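Local structure of pectinesterase (Sitophilus oryzae, 4PMH) at residues I188-A193 against S214-T219; P88-G93 against Q160-S165. The protein probably hydrolyses the methyl esters of pectin, releasing methanol and leaving free galacturonosyl groups, as a step in the weevil's digestion of plant cell walls. One frame throughout, in Å; residues are numbered along the deposited sequence.

Contact 1 (I188-A193 against S214-T219)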
loop_
_atom_site.group_PDB
_atom_site.type_symbol
_atom_site.label_atom_id
_atom_site.label_comp_id
_atom_site.label_asym_id
_atom_site.label_seq_id
_atom_site.Cartn_x
_atom_site.Cartn_y
_atom_site.Cartn_z
ATOM N N ILE A 188 -3.364 10.843 -3.789
ATOM C CA ILE A 188 -4.374 9.882 -3.377
ATOM C C ILE A 188 -4.564 9.920 -1.861
ATOM O O ILE A 188 -3.596 9.952 -1.090
ATOM C CB ILE A 188 -3.993 8.438 -3.761
ATOM C CG1 ILE A 188 -3.534 8.357 -5.209
ATOM C CG2 ILE A 188 -5.184 7.510 -3.552
ATOM C CD1 ILE A 188 -4.432 9.055 -6.197
ATOM N N GLN A 189 -5.811 9.888 -1.428
ATOM C CA GLN A 189 -6.130 9.933 -0.023
ATOM C C GLN A 189 -6.990 8.720 0.293
ATOM O O GLN A 189 -7.989 8.473 -0.386
ATOM C CB GLN A 189 -6.901 11.213 0.300
ATOM C CG GLN A 189 -6.176 12.499 -0.022
ATOM C CD GLN A 189 -7.083 13.707 0.146
ATOM O OE1 GLN A 189 -7.632 14.218 -0.819
ATOM N NE2 GLN A 189 -7.275 14.142 1.380
ATOM N N ILE A 190 -6.589 7.955 1.302
ATOM C CA ILE A 190 -7.338 6.775 1.748
ATOM C C ILE A 190 -7.701 7.001 3.210
ATOM O O ILE A 190 -6.813 7.159 4.053
ATOM C CB ILE A 190 -6.482 5.499 1.659
ATOM C CG1 ILE A 190 -5.979 5.261 0.247
ATOM C CG2 ILE A 190 -7.273 4.295 2.140
ATOM C CD1 ILE A 190 -4.841 6.154 -0.166
ATOM N N HIS A 191 -8.990 7.055 3.529
ATOM C CA HIS A 191 -9.408 7.471 4.859
ATOM C C HIS A 191 -10.477 6.548 5.412
ATOM O O HIS A 191 -11.490 6.313 4.758
ATOM C CB HIS A 191 -9.900 8.907 4.816
ATOM C CG HIS A 191 -10.408 9.425 6.125
ATOM N ND1 HIS A 191 -9.623 9.498 7.255
ATOM C CD2 HIS A 191 -11.606 9.957 6.467
ATOM C CE1 HIS A 191 -10.328 10.016 8.247
ATOM N NE2 HIS A 191 -11.533 10.308 7.795
ATOM N N ASN A 192 -10.252 6.021 6.613
ATOM C CA ASN A 192 -11.243 5.183 7.272
ATOM C C ASN A 192 -11.578 3.942 6.437
ATOM O O ASN A 192 -12.727 3.625 6.206
ATOM C CB ASN A 192 -12.509 5.991 7.597
ATOM C CG ASN A 192 -13.449 5.253 8.545
ATOM O OD1 ASN A 192 -13.014 4.546 9.469
ATOM N ND2 ASN A 192 -14.751 5.403 8.314
ATOM N N ALA A 193 -10.550 3.238 5.999
ATOM C CA ALA A 193 -10.727 2.096 5.128
ATOM C C ALA A 193 -10.087 0.878 5.733
ATOM O O ALA A 193 -9.347 0.965 6.731
ATOM C CB ALA A 193 -10.118 2.394 3.756
ATOM N N SER A 214 0.702 9.730 -1.435
ATOM C CA SER A 214 -0.558 9.176 -0.928
ATOM C C SER A 214 -0.608 9.335 0.575
ATOM O O SER A 214 0.426 9.346 1.235
ATOM C CB SER A 214 -0.771 7.708 -1.353
ATOM O OG SER A 214 0.358 6.895 -1.107
ATOM N N TYR A 215 -1.824 9.503 1.093
ATOM C CA TYR A 215 -2.043 9.805 2.489
ATOM C C TYR A 215 -3.138 8.895 3.010
ATOM O O TYR A 215 -4.317 9.019 2.604
ATOM C CB TYR A 215 -2.479 11.257 2.658
ATOM C CG TYR A 215 -2.245 11.865 4.029
ATOM C CD1 TYR A 215 -2.144 11.097 5.176
ATOM C CD2 TYR A 215 -2.144 13.240 4.167
ATOM C CE1 TYR A 215 -1.921 11.677 6.421
ATOM C CE2 TYR A 215 -1.937 13.826 5.406
ATOM C CZ TYR A 215 -1.828 13.026 6.532
ATOM O OH TYR A 215 -1.616 13.604 7.770
ATOM N N TYR A 216 -2.728 8.000 3.893
ATOM C CA TYR A 216 -3.585 7.048 4.576
ATOM C C TYR A 216 -3.860 7.523 5.995
ATOM O O TYR A 216 -2.956 7.725 6.753
ATOM C CB TYR A 216 -2.887 5.697 4.650
ATOM C CG TYR A 216 -2.660 5.093 3.297
ATOM C CD1 TYR A 216 -1.641 5.554 2.456
ATOM C CD2 TYR A 216 -3.484 4.079 2.836
ATOM C CE1 TYR A 216 -1.456 5.001 1.186
ATOM C CE2 TYR A 216 -3.310 3.528 1.594
ATOM C CZ TYR A 216 -2.301 3.992 0.768
ATOM O OH TYR A 216 -2.168 3.415 -0.467
ATOM N N THR A 217 -5.128 7.675 6.342
ATOM C CA THR A 217 -5.541 8.063 7.677
ATOM C C THR A 217 -6.599 7.108 8.180
ATOM O O THR A 217 -7.471 6.689 7.416
ATOM C CB THR A 217 -6.127 9.490 7.691
ATOM O OG1 THR A 217 -7.004 9.655 6.578
ATOM C CG2 THR A 217 -5.025 10.501 7.587
ATOM N N ASN A 218 -6.507 6.760 9.464
ATOM C CA ASN A 218 -7.494 5.937 10.129
ATOM C C ASN A 218 -7.833 4.674 9.371
ATOM O O ASN A 218 -8.967 4.308 9.260
ATOM C CB ASN A 218 -8.741 6.763 10.414
ATOM C CG ASN A 218 -8.426 8.003 11.221
ATOM O OD1 ASN A 218 -7.859 8.970 10.710
ATOM N ND2 ASN A 218 -8.749 7.967 12.493
ATOM N N THR A 219 -6.807 3.993 8.889
ATOM C CA THR A 219 -6.984 2.885 7.986
ATOM C C THR A 219 -6.295 1.622 8.531
ATOM O O THR A 219 -5.201 1.680 9.130
ATOM C CB THR A 219 -6.510 3.311 6.578
ATOM O OG1 THR A 219 -7.466 4.238 6.037
ATOM C CG2 THR A 219 -6.357 2.117 5.622
HETATM O O HOH W 1 -10.659 1.593 9.424
#
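I190 and Y216 lie side by side on one face of a parallel strand pair, pointing the same way, and the isoleucine can be followed along the ring. Its CB starts 3.5 Å from CD2 of Y216, and CG1 then meets CE2 of the same ring. A chi2 of 76° swings CD1 over the ring face. There CD1 sits 3.6 Å from the ring centroid, a CH-pi contact offset toward the rim. The other branch, CG2, runs toward T219 OG1. L181 touches both I190 and Y216, while L202 and A204 reach Y216, which places this pair inside the right-handed parallel beta-helix of the pectinesterases.

Q189, H191, Y215 and T217 lie on the opposite face of the sheet, where Q189 packs on W30 and I35 and Y215 touches P32. H191 ND1 and T217 OG1 share a hydrogen bond of 2.7 Å, with the hydroxyl near the ring plane at its edge; N218 OD1 lies beside CE1, also at the edge. Further back, Q189 and Y215 have their strongest polar partners elsewhere, P33 O and E237 OE1.

Between the strands the backbone bonds form the parallel ladder, and the chain then turns at N192 and N218, both with positive phi. Here T219 OG1 does double duty: it accepts from A193 N at 3.2 Å and donates to T217 O at 2.8 Å, standing 53° out of that carbonyl's plane. T217 O also receives N192 N at 3.0 Å. A water donates to both A193 O and N218 O, linking the two turns. The chemistry thus divides by face: carbon against aromatic within the coil, imidazole to hydroxyl outside it, and at the bend one buried threonine hydroxyl joins two backbone groups from successive coils.

Contact 2 (P88-G93 against Q160-S165)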
loop_
_atom_site.group_PDB
_atom_site.type_symbol
_atom_site.label_atom_id
_atom_site.label_comp_id
_atom_site.label_asym_id
_atom_site.label_seq_id
_atom_site.Cartn_x
_atom_site.Cartn_y
_atom_site.Cartn_z
ATOM N N PRO A 88 -11.665 14.878 -10.387
ATOM C CA PRO A 88 -11.392 14.410 -9.021
ATOM C C PRO A 88 -12.544 13.541 -8.506
ATOM O O PRO A 88 -13.699 13.962 -8.531
ATOM C CB PRO A 88 -11.251 15.715 -8.197
ATOM C CG PRO A 88 -11.276 16.822 -9.202
ATOM C CD PRO A 88 -12.058 16.295 -10.372
ATOM N N LEU A 89 -12.216 12.348 -8.019
ATOM C CA LEU A 89 -13.212 11.397 -7.573
ATOM C C LEU A 89 -13.058 11.024 -6.098
ATOM O O LEU A 89 -11.948 10.779 -5.614
ATOM C CB LEU A 89 -13.096 10.132 -8.415
ATOM C CG LEU A 89 -13.181 10.238 -9.940
ATOM C CD1 LEU A 89 -12.952 8.849 -10.553
ATOM C CD2 LEU A 89 -14.518 10.757 -10.398
ATOM N N THR A 90 -14.187 10.993 -5.389
ATOM C CA THR A 90 -14.272 10.448 -4.045
ATOM C C THR A 90 -15.204 9.241 -4.117
ATOM O O THR A 90 -16.344 9.363 -4.561
ATOM C CB THR A 90 -14.838 11.503 -3.079
ATOM O OG1 THR A 90 -13.929 12.601 -3.029
ATOM C CG2 THR A 90 -15.032 10.942 -1.691
ATOM N N ILE A 91 -14.705 8.077 -3.729
ATOM C CA ILE A 91 -15.487 6.853 -3.720
ATOM C C ILE A 91 -15.615 6.416 -2.277
ATOM O O ILE A 91 -14.611 6.085 -1.643
ATOM C CB ILE A 91 -14.805 5.742 -4.567
ATOM C CG1 ILE A 91 -14.663 6.189 -6.028
ATOM C CG2 ILE A 91 -15.600 4.429 -4.517
ATOM C CD1 ILE A 91 -13.309 6.754 -6.362
ATOM N N TYR A 92 -16.844 6.412 -1.753
ATOM C CA TYR A 92 -17.064 6.074 -0.367
ATOM C C TYR A 92 -18.181 5.098 -0.111
ATOM O O TYR A 92 -19.180 5.104 -0.797
ATOM C CB TYR A 92 -17.283 7.332 0.460
ATOM C CG TYR A 92 -18.593 8.044 0.246
ATOM C CD1 TYR A 92 -18.731 9.000 -0.737
ATOM C CD2 TYR A 92 -19.661 7.789 1.055
ATOM C CE1 TYR A 92 -19.936 9.681 -0.913
ATOM C CE2 TYR A 92 -20.856 8.461 0.909
ATOM C CZ TYR A 92 -20.984 9.405 -0.087
ATOM O OH TYR A 92 -22.184 10.056 -0.255
ATOM N N GLY A 93 -17.993 4.284 0.915
ATOM C CA GLY A 93 -18.994 3.320 1.334
ATOM C C GLY A 93 -20.125 4.034 2.071
ATOM O O GLY A 93 -19.892 4.978 2.836
ATOM N N GLN A 160 -10.000 10.089 -3.723
ATOM C CA GLN A 160 -10.234 9.830 -2.321
ATOM C C GLN A 160 -11.008 8.497 -2.186
ATOM O O GLN A 160 -12.010 8.276 -2.886
ATOM C CB GLN A 160 -11.038 10.986 -1.688
ATOM C CG GLN A 160 -10.342 12.346 -1.755
ATOM C CD GLN A 160 -11.161 13.462 -1.117
ATOM O OE1 GLN A 160 -12.381 13.339 -0.944
ATOM N NE2 GLN A 160 -10.507 14.568 -0.803
ATOM N N ILE A 161 -10.521 7.604 -1.318
ATOM C CA ILE A 161 -11.177 6.328 -1.045
ATOM C C ILE A 161 -11.518 6.342 0.435
ATOM O O ILE A 161 -10.630 6.518 1.264
ATOM C CB ILE A 161 -10.253 5.118 -1.355
ATOM C CG1 ILE A 161 -9.860 5.076 -2.825
ATOM C CG2 ILE A 161 -10.965 3.825 -0.998
ATOM C CD1 ILE A 161 -8.807 4.008 -3.139
ATOM N N VAL A 162 -12.793 6.171 0.770
ATOM C CA VAL A 162 -13.270 6.477 2.121
ATOM C C VAL A 162 -14.271 5.437 2.587
ATOM O O VAL A 162 -15.120 5.015 1.808
ATOM C CB VAL A 162 -13.974 7.845 2.131
ATOM C CG1 VAL A 162 -14.392 8.249 3.543
ATOM C CG2 VAL A 162 -13.087 8.889 1.485
ATOM N N ASN A 163 -14.173 5.038 3.855
ATOM C CA ASN A 163 -15.217 4.243 4.503
ATOM C C ASN A 163 -15.615 2.976 3.721
ATOM O O ASN A 163 -16.772 2.723 3.457
ATOM C CB ASN A 163 -16.454 5.123 4.767
ATOM C CG ASN A 163 -17.446 4.469 5.722
ATOM O OD1 ASN A 163 -17.051 3.761 6.640
ATOM N ND2 ASN A 163 -18.726 4.718 5.516
ATOM N N LEU A 164 -14.655 2.147 3.380
ATOM C CA LEU A 164 -14.999 0.923 2.702
ATOM C C LEU A 164 -13.856 -0.066 2.848
ATOM O O LEU A 164 -12.762 0.284 3.313
ATOM C CB LEU A 164 -15.341 1.206 1.224
ATOM C CG LEU A 164 -14.313 1.948 0.369
ATOM C CD1 LEU A 164 -13.159 1.027 -0.020
ATOM C CD2 LEU A 164 -14.956 2.534 -0.880
ATOM N N SER A 165 -14.136 -1.301 2.472
ATOM C CA SER A 165 -13.187 -2.392 2.613
ATOM C C SER A 165 -12.837 -2.945 1.233
ATOM O O SER A 165 -13.726 -3.225 0.415
ATOM C CB SER A 165 -13.807 -3.503 3.467
ATOM O OG SER A 165 -14.112 -3.082 4.795
#
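T90 and Q160 cross obliquely, the threonine hydroxyl meeting the glutamine's OE1 from above its carbonyl plane. Q160 runs extended beyond CG, and its OE1 accepts from T90 OG1 at 2.7 Å, the donor standing 43° out of that plane. Both groups have a further partner: T90 OG1 also bonds R66 NH1, and Q160 NE2 reaches Q189 OE1 in the next coil. Farther along the same face, Y92 and V162 meet at their roots, CB to CB at 3.7 Å, while the tyrosine ring leads away and its OH hydrogen-bonds K39 O.

Four backbone hydrogen bonds, from Q160 N to L89 O at one end to G93 N to V162 O at the other, hold the two chains as neighbouring parallel strands of the beta-helix, where T90 pairs with Q160, I91 with I161 and Y92 with V162. Inside the coil I91 points to the same face as I161, and its CG2 approaches CD2 of L164 at 4.2 Å, the two side chains set at a slant. At the turn, N163 reaches across: ND2 donates to G93 O at 2.9 Å from well above the carbonyl plane, and also to G95 O.

Overall arrangement
After strands 42-44 and 67-71 the chain lays down strand 89-93, passes through strand 101-105 and the helices between 113 and 148, and returns through 152-154 to 160-162, so contact 2 closes a long excursion of 66 residues. It goes on through strands 165-168 and 181-183 to 188-191. Contact 1 then closes a far shorter loop of 20 residues, one coil running through 194-196 and 202-204. The two loops follow in series, neither nesting nor crossing. Their inner strands, 160-162 and 188-191, are neighbours, probably hydrogen-bonded through Q189 O to I161 N and I161 O to H191 N, giving four consecutive strands of one long parallel sheet.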